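PDB 2FD4: effector protein HopAB2 from Pseudomonas syringae, which acts as a secreted virulence effector that suppresses plant programmed cell death, its C-terminal domain being a U-box-like E3 ubiquitin ligase. Local coordinates for residues 30-36 with 44-54. Sequence-based numbering, arbitrary orientation.
Sequences LGFKDAA and THCLFGGELSL
Lys33 and Thr44 pair through both backbone polar groups of Lys33. Lys33 N donates to Thr44 OG1 at 2.6 Å, nearly straight at 167°. Thr44 N in turn donates to Lys33 O at 2.9 Å. Lys33 NZ forms a salt bridge with Asp42.

Asp34 uses both carboxylate oxygens. Asp34 OD2 accepts Leu54 N at 2.8 Å on its syn side, 21° out of the carboxylate plane. Asp34 OD1 accepts the Ser53 hydroxyl; the modelled Asp34 OD1 to Ser53 OG separation of 2.3 Å is very short, so its exact length is doubtful. Ala36 N adds a weak bond to Asp34 OD1. Asp34 CG stands anti to the backbone N (chi1 -163°), which brings the carboxylate to Ser53 and Leu54. Ser53 OG also receives Ser55 N. Ala35 N donates to Leu52 O at 2.9 Å. The Gln59 side chain accepts Ser53 N and donates to Glu51 O.

The apolar part centres on Phe32. Leu52 CB meets the ring edge at Phe32 CE1, 3.9 Å away. Leu54 CG approaches Phe32 CE2 obliquely at 4.1 Å. Phe85 and Val61 of the sheet also touch this ring.

Within 44-54, Leu52 N donates to Thr44 O and Cys46 N to Gly50 O, which joins the two legs of the loop. A type I beta turn from Cys46 to Gly49 forms its tip, closed by Gly49 N to Cys46 O. Cys46 SG accepts Phe48 N. Phe48, an inferred E2-binding residue, lies on this turn and its ring meets that of Phe94, another inferred E2-binding residue. Segment 30-36 is thus bonded to the base of a turn-tipped loop, and Phe48 at the tip is consistent with an E2-binding loop of a U-box-like domain.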
# COMPACT_ATOMS: atom_id res chain seq x y z
N LEU A 30 -8.50 1.88 12.43
CA LEU A 30 -7.32 1.35 11.72
C LEU A 30 -6.60 0.42 12.67
O LEU A 30 -6.37 0.79 13.83
CB LEU A 30 -6.37 2.48 11.29
CG LEU A 30 -7.05 3.61 10.52
CD1 LEU A 30 -6.06 4.71 10.18
CD2 LEU A 30 -7.76 3.09 9.26
N GLY A 31 -6.21 -0.76 12.20
CA GLY A 31 -5.78 -1.81 13.13
C GLY A 31 -4.32 -2.22 13.10
O GLY A 31 -3.97 -3.29 13.61
N PHE A 32 -3.47 -1.39 12.53
CA PHE A 32 -2.10 -1.79 12.27
C PHE A 32 -1.43 -2.21 13.54
O PHE A 32 -1.37 -1.47 14.52
CB PHE A 32 -1.28 -0.69 11.60
CG PHE A 32 0.07 -1.15 11.09
CD1 PHE A 32 0.17 -1.97 9.98
CD2 PHE A 32 1.24 -0.74 11.71
CE1 PHE A 32 1.41 -2.39 9.54
CE2 PHE A 32 2.49 -1.16 11.24
CZ PHE A 32 2.56 -1.97 10.16
N LYS A 33 -0.95 -3.44 13.51
CA LYS A 33 -0.14 -3.95 14.56
C LYS A 33 1.09 -4.48 13.87
O LYS A 33 1.06 -5.54 13.26
CB LYS A 33 -0.89 -5.01 15.36
CG LYS A 33 -1.96 -4.40 16.26
CD LYS A 33 -3.14 -5.32 16.49
CE LYS A 33 -4.25 -4.65 17.30
NZ LYS A 33 -5.43 -5.55 17.45
N ASP A 34 2.16 -3.70 13.94
CA ASP A 34 3.44 -4.07 13.35
C ASP A 34 3.92 -5.39 13.95
O ASP A 34 3.70 -5.63 15.15
CB ASP A 34 4.47 -2.98 13.65
CG ASP A 34 5.68 -3.07 12.77
OD1 ASP A 34 6.47 -4.03 12.89
OD2 ASP A 34 5.85 -2.15 11.94
N ALA A 35 4.58 -6.22 13.15
CA ALA A 35 5.13 -7.48 13.66
C ALA A 35 6.05 -7.24 14.87
O ALA A 35 5.75 -7.66 16.00
CB ALA A 35 5.87 -8.23 12.57
N ALA A 36 7.16 -6.55 14.64
CA ALA A 36 8.10 -6.25 15.72
C ALA A 36 7.55 -5.12 16.61
O ALA A 36 6.87 -5.50 17.71
CB ALA A 36 9.46 -5.87 15.16
N THR A 44 -0.82 -7.48 12.23
CA THR A 44 -1.48 -7.26 10.97
C THR A 44 -0.80 -8.12 9.89
O THR A 44 0.43 -8.15 9.81
CB THR A 44 -1.38 -5.76 10.55
OG1 THR A 44 -1.84 -4.94 11.63
CG2 THR A 44 -2.22 -5.49 9.34
N HIS A 45 -1.60 -8.81 9.07
CA HIS A 45 -1.10 -9.54 7.90
C HIS A 45 -1.43 -8.76 6.66
O HIS A 45 -2.42 -8.03 6.61
CB HIS A 45 -1.70 -10.94 7.78
CG HIS A 45 -1.06 -11.93 8.69
ND1 HIS A 45 -0.75 -13.23 8.31
CD2 HIS A 45 -0.63 -11.79 9.96
CE1 HIS A 45 -0.16 -13.83 9.32
NE2 HIS A 45 -0.08 -12.99 10.33
N CYS A 46 -0.56 -8.88 5.67
CA CYS A 46 -0.79 -8.21 4.41
C CYS A 46 -2.00 -8.89 3.81
O CYS A 46 -2.29 -10.05 4.05
CB CYS A 46 0.46 -8.34 3.54
SG CYS A 46 0.33 -7.87 1.80
N LEU A 47 -2.75 -8.14 3.01
CA LEU A 47 -3.80 -8.74 2.22
C LEU A 47 -3.34 -9.94 1.34
O LEU A 47 -4.09 -10.86 1.05
CB LEU A 47 -4.35 -7.56 1.39
CG LEU A 47 -5.61 -7.82 0.59
CD1 LEU A 47 -6.77 -8.04 1.54
CD2 LEU A 47 -5.83 -6.66 -0.32
N PHE A 48 -2.06 -9.94 0.93
CA PHE A 48 -1.52 -10.99 0.05
C PHE A 48 -0.70 -12.00 0.87
O PHE A 48 -0.04 -12.87 0.31
CB PHE A 48 -0.64 -10.36 -1.04
CG PHE A 48 -1.40 -9.38 -1.90
CD1 PHE A 48 -2.20 -9.83 -2.93
CD2 PHE A 48 -1.31 -8.02 -1.66
CE1 PHE A 48 -2.93 -8.94 -3.71
CE2 PHE A 48 -2.00 -7.12 -2.43
CZ PHE A 48 -2.84 -7.58 -3.42
N GLY A 49 -0.72 -11.85 2.19
CA GLY A 49 -0.17 -12.93 3.05
C GLY A 49 1.04 -12.50 3.85
O GLY A 49 1.89 -11.73 3.37
N GLY A 50 1.11 -12.96 5.09
CA GLY A 50 2.29 -12.70 5.89
C GLY A 50 2.18 -11.45 6.73
O GLY A 50 1.40 -10.55 6.44
N GLU A 51 2.97 -11.41 7.81
CA GLU A 51 2.92 -10.31 8.74
C GLU A 51 3.53 -9.07 8.09
O GLU A 51 4.45 -9.17 7.26
CB GLU A 51 3.71 -10.62 10.01
CG GLU A 51 3.14 -11.77 10.85
CD GLU A 51 3.96 -12.04 12.09
OE1 GLU A 51 5.10 -11.49 12.17
OE2 GLU A 51 3.51 -12.84 12.98
N LEU A 52 3.01 -7.91 8.46
CA LEU A 52 3.61 -6.62 8.04
C LEU A 52 4.49 -5.95 9.13
O LEU A 52 4.18 -6.05 10.32
CB LEU A 52 2.54 -5.63 7.62
CG LEU A 52 1.80 -5.98 6.36
CD1 LEU A 52 0.61 -5.07 6.20
CD2 LEU A 52 2.75 -5.94 5.19
N SER A 53 5.58 -5.29 8.70
CA SER A 53 6.44 -4.51 9.59
C SER A 53 7.16 -3.37 8.87
O SER A 53 7.68 -3.51 7.76
CB SER A 53 7.48 -5.37 10.32
OG SER A 53 8.12 -4.63 11.38
N LEU A 54 7.17 -2.22 9.52
CA LEU A 54 7.87 -1.04 9.02
C LEU A 54 9.38 -1.27 9.03
O LEU A 54 10.14 -0.45 8.52
CB LEU A 54 7.49 0.17 9.88
CG LEU A 54 5.98 0.51 9.84
CD1 LEU A 54 5.69 1.82 10.54
CD2 LEU A 54 5.51 0.58 8.46